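Local coordinates for sugar kinase, pfkB family (Thermotoga maritima, PDB 2AJR) that is a possible 1-phosphofructokinase of the PfkB carbohydrate kinase family, probably binding ATP and phosphorylating a sugar phosphate, at the interface of chains A and B. Coordinates in Å, arbitrary orientation; residue numbers count along the deposited sequence, not the author numbering. Chains: chain A/B, sugar kinase, pfkB family.

Contact 1: the interface of chains A and B. Residues chain A 77; chain B 81, 84-85.
One face of the A:Tyr77 phenol ring is covered by B:Ile81, and two carboxylate oxygens of the same B helix, from B:Glu84 and B:Glu85, lie at the ring's edge in its plane. Over the face the touching atom is the CG1 methylene of B:Ile81, which stands above the ring centre in a CH-pi contact and comes within 3.7 Å of A:Tyr77 CD1. The two side chains run past each other in opposite directions, and the terminal methyl B:Ile81 CD1 reaches back to the ring root, 4.0 Å from A:Tyr77 CG.

At the hydroxyl end the contact turns polar. A:Tyr77 OH donates to B:Glu84 OE1 over 2.5 Å, meeting the oxygen nearly along its C-O axis, with the ring and carboxylate planes 38° apart. The B:Glu84 chain is extended beyond CG, which carries its carboxylate out to the phenol. B:Glu85 instead bends at chi2 (-54°), and its carboxylate stands nearly upright to the ring, the planes 83° apart. Two acidic groups beside one phenol hydroxyl would be expected to favour its role as donor.

Both partners belong to helix 76-89 of their chains, so a ring from one helix is packed on its face and bonded at its hydroxyl by successive turns of the other. On the B:Glu85 side, the carboxylate oxygen OE2 lies 3.9 Å from A:Tyr77 CE2.

Contact 2: the interface of chains A and B. Residues chain A 124-127, 158; chain B 41-42, 45.
Loop 123-127 of chain A, which follows strand 117-122, and the A:Pro158 loop after strand 149-153 meet the B loop 41-45, just ahead of the segment that in chain A forms strand 46-51. The polar centre is the ammonium of B:Lys45. Its NZ donates to the backbone carbonyl of A:Gly125, 2.7 Å from O, in the carbonyl plane with a C=O...N angle of 158°. The same nitrogen forms a salt bridge and hydrogen bond with A:Asp127 OD1 at 3.1 Å, approaching from above the carboxylate plane, 45° out of it. A third bond stays within chain B: NZ reaches the carbonyl oxygen of B:Asp42 at 2.7 Å, which ties the lysine's tip to its own loop. Bends at chi2 (35°) and chi4 fold the chain so that NZ can serve both chains at once.

An alanine in place of B:Lys45 is likely to leave the A:Gly125 carbonyl and the A:Asp127 carboxylate without their cationic mate across the interface.

Proline rings supply the apolar part. A:Pro124 CB packs 3.7 Å from B:Asp42 CA. Further along the same residue, A:Pro158 CG lies 3.9 Å from B:Asp42 CG, the carboxylate carbon, the two side chains meeting at a slant. A:Pro158 CG also faces the lysine tip, 3.6 Å from B:Lys45 NZ. In the fold, the site joins the loop leaving strand 117-122 of one subunit to the loop 41-45 of the other.

Contact 3: the interface of chains A and B. Residues chain A 78, 103-106, 123; chain B 25, 45-46.
B:Arg25 and B:Thr46 meet strand 105-112 and A:Phe123 where two subunits of the PfkB carbohydrate kinase family join through strands and the loops beside them.

Hydrogen bonds engage the backbone of A:Glu106 at both its polar atoms. Its N donates to the hydroxyl B:Thr46 OG1 over 3.1 Å, with 160° at the hydrogen. Its carbonyl O receives B:Arg25 NH2 at 3.1 Å, in the carbonyl plane and on a lone pair, while lying in the guanidinium plane at that group's edge.

The charged contact uses the other terminal nitrogen: B:Arg25 NH1 pairs with the carboxylate A:Glu106 OE1 at 3.1 Å. Since the N-H points elsewhere, this is a salt bridge without a hydrogen bond. The carboxylate and guanidinium planes are nearly parallel. A:Glu106 has CG anti to its N (chi1 -178°) and an extended chain, which brings the acid alongside the guanidinium.

A cation-pi contact places B:Arg25 NH2 over the centre of the A:Phe123 ring, the two planes inclined by 41°. Exchanging A:Phe123 for a leucine would probably deprive the guanidinium of this aromatic face and leave it freer to turn.

Apolar contact is made by the methyl of B:Thr46, CG2 lying 4.1 Å from A:Glu106 CB.

Second-shell bonds brace chain A: A:Arg105 NH1 donates to A:Phe123 O at 2.8 Å, fastening the backbone of the residue that carries the ring, and A:Glu103 OE1 accepts the helix 76-89 amide A:Met78 N on its syn lone pair at 3.0 Å.

Contact 4: the interface of chains A and B. Residues chain A 77-78, 80-81; chain B 77-78, 81.
This is a helix-to-helix packing face of a two-fold symmetric homodimer in the deposited assembly: helix 76-89 of each chain lies against its copy, and largely apolar side chains join the two subunits there. The residues of the A:Tyr77 and B:Ile81 contact correspond to B:Tyr77 and A:Ile81, but the geometry differs: A:Ile81 CG1 comes within 3.7 Å of B:Tyr77 CE2.

The two tyrosines do not obey the symmetry exactly. A:Tyr77 has chi1 -65°, whereas B:Tyr77 places CG anti to its backbone N (chi1 -164°) and sends its ring across to chain A. There B:Tyr77 OH sits at the edge of the A:Tyr77 ring, in plane, 3.6 Å from A:Tyr77 CD1. B:Tyr77 OH also rests on the aliphatic stem of A:Lys80, 3.4 Å from A:Lys80 CD, and the ammonium A:Lys80 NZ curls round to lie 3.6 Å from B:Tyr77 CE1. A:Lys80 and A:Ile81 both lie on one side of the B:Tyr77 ring plane, and A:Tyr77 on the other.

Selenomethionines, introduced in place of methionine, add apolar contacts from the same helix. A:Met78 CE approaches B:Ile81 CD1 at 4.1 Å, the side chains crossing at about a right angle. Its twin is tighter: B:Met78 CE is 3.5 Å from A:Ile81 CD1.

Contact 1: the interface of chains A and B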
ATOM      1  N   TYR A  77       8.487  10.969  -2.876  1.00 34.90           N
ATOM      2  CA  TYR A  77       9.197   9.694  -2.891  1.00 36.41           C
ATOM      3  C   TYR A  77       8.674   8.736  -3.951  1.00 35.47           C
ATOM      4  O   TYR A  77       9.457   8.082  -4.653  1.00 34.16           O
ATOM      5  CB  TYR A  77       9.067   8.999  -1.539  1.00 38.09           C
ATOM      6  CG  TYR A  77       9.716   9.713  -0.381  1.00 41.49           C
ATOM      7  CD1 TYR A  77      11.107   9.918  -0.337  1.00 40.31           C
ATOM      8  CD2 TYR A  77       8.945  10.150   0.693  1.00 43.41           C
ATOM      9  CE1 TYR A  77      11.701  10.550   0.749  1.00 38.01           C
ATOM     10  CE2 TYR A  77       9.521  10.783   1.780  1.00 46.38           C
ATOM     11  CZ  TYR A  77      10.897  10.981   1.807  1.00 45.99           C
ATOM     12  OH  TYR A  77      11.432  11.616   2.909  1.00 48.99           O
TER
ATOM     13  N   ILE B  81      13.167   6.416   3.751  1.00 33.10           N
ATOM     14  CA  ILE B  81      11.892   7.052   4.041  1.00 32.30           C
ATOM     15  C   ILE B  81      11.558   6.885   5.518  1.00 32.74           C
ATOM     16  O   ILE B  81      11.176   7.848   6.193  1.00 31.36           O
ATOM     17  CB  ILE B  81      10.768   6.469   3.154  1.00 33.09           C
ATOM     18  CG1 ILE B  81      11.017   6.800   1.683  1.00 32.34           C
ATOM     19  CG2 ILE B  81       9.399   7.005   3.556  1.00 24.59           C
ATOM     20  CD1 ILE B  81      10.184   5.950   0.726  1.00 34.31           C
ATOM     21  N   GLU B  84      13.956   9.135   7.472  1.00 34.05           N
ATOM     22  CA  GLU B  84      13.687  10.576   7.298  1.00 36.52           C
ATOM     23  C   GLU B  84      12.396  10.941   8.028  1.00 35.67           C
ATOM     24  O   GLU B  84      12.344  11.927   8.749  1.00 36.46           O
ATOM     25  CB  GLU B  84      13.656  10.994   5.809  1.00 37.20           C
ATOM     26  CG  GLU B  84      15.055  11.300   5.217  1.00 37.30           C
ATOM     27  CD  GLU B  84      15.045  11.584   3.697  1.00 41.76           C
ATOM     28  OE1 GLU B  84      13.956  11.664   3.073  1.00 51.78           O
ATOM     29  OE2 GLU B  84      16.141  11.745   3.116  1.00 46.98           O
ATOM     30  N   GLU B  85      11.378  10.098   7.886  1.00 35.98           N
ATOM     31  CA  GLU B  85      10.098  10.318   8.566  1.00 35.31           C
ATOM     32  C   GLU B  85      10.198  10.202  10.089  1.00 34.54           C
ATOM     33  O   GLU B  85       9.617  10.994  10.813  1.00 35.67           O
ATOM     34  CB  GLU B  85       9.027   9.371   8.009  1.00 34.75           C
ATOM     35  CG  GLU B  85       8.621   9.690   6.551  1.00 39.01           C
ATOM     36  CD  GLU B  85       8.185  11.140   6.376  1.00 48.38           C
ATOM     37  OE1 GLU B  85       7.324  11.589   7.171  1.00 50.58           O
ATOM     38  OE2 GLU B  85       8.718  11.830   5.471  1.00 53.76           O
TER

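Contact 2: the interface of chains A and B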
ATOM      1  N   PRO A 124      -6.244   8.953  -4.617  1.00 33.00           N
ATOM      2  CA  PRO A 124      -6.654  10.038  -5.503  1.00 33.17           C
ATOM      3  C   PRO A 124      -5.518  10.756  -6.225  1.00 34.19           C
ATOM      4  O   PRO A 124      -5.758  11.352  -7.264  1.00 35.66           O
ATOM      5  CB  PRO A 124      -7.348  11.003  -4.540  1.00 34.41           C
ATOM      6  CG  PRO A 124      -6.630  10.807  -3.251  1.00 31.43           C
ATOM      7  CD  PRO A 124      -6.276   9.349  -3.194  1.00 32.71           C
ATOM      8  N   GLY A 125      -4.309  10.745  -5.666  1.00 34.20           N
ATOM      9  CA  GLY A 125      -3.208  11.519  -6.222  1.00 34.25           C
ATOM     10  C   GLY A 125      -3.003  12.827  -5.484  1.00 34.20           C
ATOM     11  O   GLY A 125      -3.827  13.212  -4.675  1.00 35.07           O
ATOM     12  N   PRO A 126      -1.910  13.540  -5.795  1.00 36.84           N
ATOM     13  CA  PRO A 126      -1.570  14.792  -5.113  1.00 37.24           C
ATOM     14  C   PRO A 126      -2.422  15.965  -5.564  1.00 38.28           C
ATOM     15  O   PRO A 126      -2.916  15.967  -6.679  1.00 38.20           O
ATOM     16  CB  PRO A 126      -0.136  15.047  -5.558  1.00 35.36           C
ATOM     17  CG  PRO A 126      -0.088  14.453  -6.922  1.00 35.81           C
ATOM     18  CD  PRO A 126      -0.946  13.223  -6.868  1.00 35.63           C
ATOM     19  N   ASP A 127      -2.571  16.955  -4.694  1.00 39.44           N
ATOM     20  CA  ASP A 127      -3.105  18.253  -5.087  1.00 40.25           C
ATOM     21  C   ASP A 127      -2.122  18.942  -6.016  1.00 40.39           C
ATOM     22  O   ASP A 127      -0.960  19.120  -5.665  1.00 41.57           O
ATOM     23  CB  ASP A 127      -3.294  19.177  -3.871  1.00 40.64           C
ATOM     24  CG  ASP A 127      -4.563  18.905  -3.095  1.00 38.16           C
ATOM     25  OD1 ASP A 127      -5.269  17.918  -3.379  1.00 42.44           O
ATOM     26  OD2 ASP A 127      -4.836  19.693  -2.168  1.00 42.86           O
ATOM     27  N   PRO A 158      -6.641  15.803  -8.023  1.00 40.18           N
ATOM     28  CA  PRO A 158      -7.374  16.876  -7.363  1.00 39.68           C
ATOM     29  C   PRO A 158      -6.730  18.245  -7.556  1.00 38.78           C
ATOM     30  O   PRO A 158      -5.506  18.359  -7.579  1.00 39.48           O
ATOM     31  CB  PRO A 158      -7.336  16.488  -5.871  1.00 39.35           C
ATOM     32  CG  PRO A 158      -7.027  15.086  -5.825  1.00 43.41           C
ATOM     33  CD  PRO A 158      -6.328  14.699  -7.100  1.00 41.26           C
TER
ATOM     34  N   ASN B  41     -11.043   8.911  -0.894  1.00 30.66           N
ATOM     35  CA  ASN B  41     -11.472  10.303  -1.027  1.00 28.55           C
ATOM     36  C   ASN B  41     -10.274  11.219  -1.228  1.00 27.07           C
ATOM     37  O   ASN B  41      -9.190  10.952  -0.730  1.00 27.38           O
ATOM     38  CB  ASN B  41     -12.401  10.728   0.147  1.00 30.44           C
ATOM     39  CG  ASN B  41     -11.738  11.667   1.169  1.00 37.31           C
ATOM     40  OD1 ASN B  41     -12.007  12.880   1.174  1.00 44.80           O
ATOM     41  ND2 ASN B  41     -10.909  11.112   2.060  1.00 38.53           N
ATOM     42  N   ASP B  42     -10.478  12.288  -1.983  1.00 27.96           N
ATOM     43  CA  ASP B  42      -9.397  13.160  -2.412  1.00 29.15           C
ATOM     44  C   ASP B  42      -8.450  13.660  -1.337  1.00 30.73           C
ATOM     45  O   ASP B  42      -7.299  13.972  -1.648  1.00 30.39           O
ATOM     46  CB  ASP B  42      -9.967  14.344  -3.151  1.00 29.98           C
ATOM     47  CG  ASP B  42     -10.515  13.953  -4.497  1.00 37.01           C
ATOM     48  OD1 ASP B  42     -10.811  12.744  -4.672  1.00 51.07           O
ATOM     49  OD2 ASP B  42     -10.647  14.845  -5.368  1.00 38.60           O
ATOM     50  N   LYS B  45      -4.327  11.169   1.358  1.00 36.34           N
ATOM     51  CA  LYS B  45      -3.193  11.075   0.423  1.00 35.68           C
ATOM     52  C   LYS B  45      -2.338   9.814   0.663  1.00 35.42           C
ATOM     53  O   LYS B  45      -2.307   9.280   1.757  1.00 36.26           O
ATOM     54  CB  LYS B  45      -2.321  12.319   0.590  1.00 35.93           C
ATOM     55  CG  LYS B  45      -2.554  13.468  -0.393  1.00 37.90           C
ATOM     56  CD  LYS B  45      -3.970  13.700  -0.863  1.00 38.60           C
ATOM     57  CE  LYS B  45      -4.026  14.936  -1.761  1.00 36.44           C
ATOM     58  NZ  LYS B  45      -5.028  14.877  -2.852  1.00 32.97           N
TER

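Contact 3: the interface of chains A and B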
HETATM    1  N   MSE A  78       7.354   8.634  -4.048  1.00 34.07           N
HETATM    2  CA  MSE A  78       6.741   7.741  -5.004  1.00 34.92           C
HETATM    3  C   MSE A  78       7.052   8.227  -6.411  1.00 35.13           C
HETATM    4  O   MSE A  78       7.307   7.432  -7.328  1.00 34.78           O
HETATM    5  CB  MSE A  78       5.232   7.689  -4.786  1.00 36.84           C
HETATM    6  CG  MSE A  78       4.807   7.179  -3.406  1.00 43.65           C
HETATM    7 SE   MSE A  78       5.510   5.403  -2.974  1.00 57.10          SE
HETATM    8  CE  MSE A  78       7.038   5.817  -1.867  1.00 38.03           C
ATOM      9  N   GLU A 103       2.774  13.516  -2.968  1.00 39.50           N
ATOM     10  CA  GLU A 103       3.143  12.175  -3.391  1.00 38.92           C
ATOM     11  C   GLU A 103       2.354  11.660  -4.592  1.00 36.03           C
ATOM     12  O   GLU A 103       1.127  11.752  -4.625  1.00 37.24           O
ATOM     13  CB  GLU A 103       2.969  11.205  -2.226  1.00 39.30           C
ATOM     14  CG  GLU A 103       3.937  11.465  -1.068  1.00 44.05           C
ATOM     15  CD  GLU A 103       5.383  11.031  -1.350  1.00 41.76           C
ATOM     16  OE1 GLU A 103       5.577  10.076  -2.127  1.00 47.23           O
ATOM     17  OE2 GLU A 103       6.316  11.643  -0.779  1.00 42.62           O
ATOM     18  N   THR A 104       3.067  11.114  -5.570  1.00 31.56           N
ATOM     19  CA  THR A 104       2.438  10.311  -6.587  1.00 31.01           C
ATOM     20  C   THR A 104       1.744   9.133  -5.896  1.00 32.56           C
ATOM     21  O   THR A 104       2.305   8.509  -5.007  1.00 33.76           O
ATOM     22  CB  THR A 104       3.453   9.792  -7.593  1.00 30.65           C
ATOM     23  OG1 THR A 104       3.946  10.890  -8.375  1.00 28.51           O
ATOM     24  CG2 THR A 104       2.801   8.743  -8.523  1.00 30.71           C
ATOM     25  N   ARG A 105       0.523   8.828  -6.298  1.00 31.33           N
ATOM     26  CA  ARG A 105      -0.252   7.824  -5.591  1.00 32.74           C
ATOM     27  C   ARG A 105       0.302   6.416  -5.750  1.00 34.38           C
ATOM     28  O   ARG A 105       0.892   6.085  -6.765  1.00 34.09           O
ATOM     29  CB  ARG A 105      -1.703   7.871  -6.049  1.00 32.36           C
ATOM     30  CG  ARG A 105      -1.950   7.405  -7.480  1.00 27.06           C
ATOM     31  CD  ARG A 105      -3.011   8.247  -8.083  1.00 31.30           C
ATOM     32  NE  ARG A 105      -3.357   7.906  -9.460  1.00 36.11           N
ATOM     33  CZ  ARG A 105      -4.436   7.218  -9.826  1.00 32.86           C
ATOM     34  NH1 ARG A 105      -5.284   6.754  -8.927  1.00 37.40           N
ATOM     35  NH2 ARG A 105      -4.654   6.965 -11.106  1.00 35.52           N
ATOM     36  N   GLU A 106       0.143   5.590  -4.731  1.00 38.41           N
ATOM     37  CA  GLU A 106       0.415   4.174  -4.884  1.00 39.91           C
ATOM     38  C   GLU A 106      -0.938   3.494  -4.799  1.00 39.16           C
ATOM     39  O   GLU A 106      -1.618   3.620  -3.789  1.00 39.41           O
ATOM     40  CB  GLU A 106       1.371   3.646  -3.812  1.00 38.78           C
ATOM     41  CG  GLU A 106       1.719   2.136  -3.987  1.00 43.84           C
ATOM     42  CD  GLU A 106       2.647   1.534  -2.894  1.00 46.07           C
ATOM     43  OE1 GLU A 106       2.522   1.915  -1.709  1.00 61.33           O
ATOM     44  OE2 GLU A 106       3.482   0.647  -3.222  1.00 61.34           O
ATOM     45  N   PHE A 123      -5.985   5.384  -4.885  1.00 31.69           N
ATOM     46  CA  PHE A 123      -5.764   6.617  -4.189  1.00 31.53           C
ATOM     47  C   PHE A 123      -5.913   7.782  -5.144  1.00 30.59           C
ATOM     48  O   PHE A 123      -5.762   7.633  -6.340  1.00 31.45           O
ATOM     49  CB  PHE A 123      -4.387   6.567  -3.494  1.00 31.40           C
ATOM     50  CG  PHE A 123      -4.437   5.835  -2.171  1.00 27.83           C
ATOM     51  CD1 PHE A 123      -4.551   4.456  -2.135  1.00 25.28           C
ATOM     52  CD2 PHE A 123      -4.453   6.538  -0.974  1.00 22.85           C
ATOM     53  CE1 PHE A 123      -4.629   3.788  -0.926  1.00 28.36           C
ATOM     54  CE2 PHE A 123      -4.523   5.870   0.238  1.00 26.96           C
ATOM     55  CZ  PHE A 123      -4.629   4.499   0.261  1.00 23.36           C
TER
ATOM     56  N   ARG B  25       1.384   1.241   5.986  1.00 37.33           N
ATOM     57  CA  ARG B  25       0.414   1.899   5.101  1.00 37.72           C
ATOM     58  C   ARG B  25      -0.981   1.560   5.600  1.00 35.87           C
ATOM     59  O   ARG B  25      -1.462   0.451   5.385  1.00 33.96           O
ATOM     60  CB  ARG B  25       0.574   1.386   3.678  1.00 38.49           C
ATOM     61  CG  ARG B  25      -0.268   2.096   2.639  1.00 46.18           C
ATOM     62  CD  ARG B  25       0.538   3.095   1.863  1.00 55.10           C
ATOM     63  NE  ARG B  25      -0.330   3.933   1.050  1.00 58.12           N
ATOM     64  CZ  ARG B  25      -0.726   3.641  -0.186  1.00 63.53           C
ATOM     65  NH1 ARG B  25      -0.341   2.514  -0.782  1.00 67.08           N
ATOM     66  NH2 ARG B  25      -1.515   4.489  -0.836  1.00 62.47           N
ATOM     67  N   LYS B  45      -4.327  11.169   1.358  1.00 36.34           N
ATOM     68  CA  LYS B  45      -3.193  11.075   0.423  1.00 35.68           C
ATOM     69  C   LYS B  45      -2.338   9.814   0.663  1.00 35.42           C
ATOM     70  O   LYS B  45      -2.307   9.280   1.757  1.00 36.26           O
ATOM     71  CB  LYS B  45      -2.321  12.319   0.590  1.00 35.93           C
ATOM     72  CG  LYS B  45      -2.554  13.468  -0.393  1.00 37.90           C
ATOM     73  CD  LYS B  45      -3.970  13.700  -0.863  1.00 38.60           C
ATOM     74  CE  LYS B  45      -4.026  14.936  -1.761  1.00 36.44           C
ATOM     75  NZ  LYS B  45      -5.028  14.877  -2.852  1.00 32.97           N
ATOM     76  N   THR B  46      -1.646   9.339  -0.369  1.00 36.78           N
ATOM     77  CA  THR B  46      -0.682   8.240  -0.223  1.00 36.95           C
ATOM     78  C   THR B  46       0.361   8.643   0.809  1.00 40.93           C
ATOM     79  O   THR B  46       1.097   9.615   0.618  1.00 42.00           O
ATOM     80  CB  THR B  46      -0.017   7.884  -1.563  1.00 37.03           C
ATOM     81  OG1 THR B  46      -0.999   7.282  -2.411  1.00 31.16           O
ATOM     82  CG2 THR B  46       1.183   6.908  -1.373  1.00 32.42           C
TER

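Contact 4: the interface of chains A and B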
ATOM      1  N   TYR A  77       8.487  10.969  -2.876  1.00 34.90           N
ATOM      2  CA  TYR A  77       9.197   9.694  -2.891  1.00 36.41           C
ATOM      3  C   TYR A  77       8.674   8.736  -3.951  1.00 35.47           C
ATOM      4  O   TYR A  77       9.457   8.082  -4.653  1.00 34.16           O
ATOM      5  CB  TYR A  77       9.067   8.999  -1.539  1.00 38.09           C
ATOM      6  CG  TYR A  77       9.716   9.713  -0.381  1.00 41.49           C
ATOM      7  CD1 TYR A  77      11.107   9.918  -0.337  1.00 40.31           C
ATOM      8  CD2 TYR A  77       8.945  10.150   0.693  1.00 43.41           C
ATOM      9  CE1 TYR A  77      11.701  10.550   0.749  1.00 38.01           C
ATOM     10  CE2 TYR A  77       9.521  10.783   1.780  1.00 46.38           C
ATOM     11  CZ  TYR A  77      10.897  10.981   1.807  1.00 45.99           C
ATOM     12  OH  TYR A  77      11.432  11.616   2.909  1.00 48.99           O
HETATM   13  N   MSE A  78       7.354   8.634  -4.048  1.00 34.07           N
HETATM   14  CA  MSE A  78       6.741   7.741  -5.004  1.00 34.92           C
HETATM   15  C   MSE A  78       7.052   8.227  -6.411  1.00 35.13           C
HETATM   16  O   MSE A  78       7.307   7.432  -7.328  1.00 34.78           O
HETATM   17  CB  MSE A  78       5.232   7.689  -4.786  1.00 36.84           C
HETATM   18  CG  MSE A  78       4.807   7.179  -3.406  1.00 43.65           C
HETATM   19 SE   MSE A  78       5.510   5.403  -2.974  1.00 57.10          SE
HETATM   20  CE  MSE A  78       7.038   5.817  -1.867  1.00 38.03           C
ATOM     21  N   LYS A  80       9.736   9.702  -7.430  1.00 33.70           N
ATOM     22  CA  LYS A  80      11.109   9.345  -7.781  1.00 36.01           C
ATOM     23  C   LYS A  80      11.209   7.900  -8.224  1.00 35.17           C
ATOM     24  O   LYS A  80      11.858   7.591  -9.224  1.00 34.50           O
ATOM     25  CB  LYS A  80      12.077   9.574  -6.607  1.00 37.23           C
ATOM     26  CG  LYS A  80      13.461   8.942  -6.832  1.00 36.39           C
ATOM     27  CD  LYS A  80      14.576   9.629  -6.018  1.00 42.54           C
ATOM     28  CE  LYS A  80      15.958   8.949  -6.208  1.00 45.03           C
ATOM     29  NZ  LYS A  80      15.900   7.421  -6.150  1.00 51.38           N
ATOM     30  N   ILE A  81      10.571   7.017  -7.466  1.00 34.30           N
ATOM     31  CA  ILE A  81      10.540   5.620  -7.815  1.00 33.79           C
ATOM     32  C   ILE A  81       9.913   5.447  -9.193  1.00 32.99           C
ATOM     33  O   ILE A  81      10.447   4.728 -10.032  1.00 32.80           O
ATOM     34  CB  ILE A  81       9.737   4.794  -6.797  1.00 35.54           C
ATOM     35  CG1 ILE A  81      10.398   4.836  -5.422  1.00 33.09           C
ATOM     36  CG2 ILE A  81       9.607   3.333  -7.265  1.00 30.57           C
ATOM     37  CD1 ILE A  81       9.470   4.307  -4.317  1.00 37.43           C
TER
ATOM     38  N   TYR B  77      15.608   2.273  -0.241  1.00 36.20           N
ATOM     39  CA  TYR B  77      14.898   3.503  -0.389  1.00 36.95           C
ATOM     40  C   TYR B  77      13.768   3.605   0.618  1.00 35.56           C
ATOM     41  O   TYR B  77      13.557   4.661   1.204  1.00 35.01           O
ATOM     42  CB  TYR B  77      14.383   3.585  -1.812  1.00 38.61           C
ATOM     43  CG  TYR B  77      13.958   4.959  -2.209  1.00 40.54           C
ATOM     44  CD1 TYR B  77      14.900   5.955  -2.452  1.00 36.16           C
ATOM     45  CD2 TYR B  77      12.607   5.262  -2.351  1.00 41.27           C
ATOM     46  CE1 TYR B  77      14.503   7.218  -2.828  1.00 43.57           C
ATOM     47  CE2 TYR B  77      12.195   6.519  -2.725  1.00 44.28           C
ATOM     48  CZ  TYR B  77      13.138   7.495  -2.964  1.00 44.67           C
ATOM     49  OH  TYR B  77      12.699   8.737  -3.329  1.00 42.49           O
HETATM   50  N   MSE B  78      13.053   2.506   0.833  1.00 34.78           N
HETATM   51  CA  MSE B  78      12.041   2.458   1.886  1.00 35.72           C
HETATM   52  C   MSE B  78      12.690   2.810   3.202  1.00 34.07           C
HETATM   53  O   MSE B  78      12.104   3.493   4.035  1.00 33.17           O
HETATM   54  CB  MSE B  78      11.435   1.054   2.023  1.00 39.60           C
HETATM   55  CG  MSE B  78      10.557   0.551   0.859  1.00 49.45           C
HETATM   56 SE   MSE B  78       9.291   1.899   0.214  1.00 75.62          SE
HETATM   57  CE  MSE B  78      10.194   2.248  -1.554  1.00 52.06           C
ATOM     58  N   ILE B  81      13.167   6.416   3.751  1.00 33.10           N
ATOM     59  CA  ILE B  81      11.892   7.052   4.041  1.00 32.30           C
ATOM     60  C   ILE B  81      11.558   6.885   5.518  1.00 32.74           C
ATOM     61  O   ILE B  81      11.176   7.848   6.193  1.00 31.36           O
ATOM     62  CB  ILE B  81      10.768   6.469   3.154  1.00 33.09           C
ATOM     63  CG1 ILE B  81      11.017   6.800   1.683  1.00 32.34           C
ATOM     64  CG2 ILE B  81       9.399   7.005   3.556  1.00 24.59           C
ATOM     65  CD1 ILE B  81      10.184   5.950   0.726  1.00 34.31           C
TER

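Contacts 1 and 4 form one continuous helix-helix patch: their C-alpha centres are about 7 Å apart and they share A:Tyr77 and B:Ile81. Contacts 2 and 3 are similarly close, about 8 Å between centres, and share B:Lys45. A:Met78 connects contact 3 to contact 4 across about 11 Å, so helix 76-89 borders the strand region. Contacts 1 and 2 are the most widely separated, about 19 Å apart. The series runs from helices through strands to loops, and the approximate two-fold repeats it with chains exchanged, though the tyrosines differ in detail; this would suit a stable dimer, but the structure alone does not show the solution state.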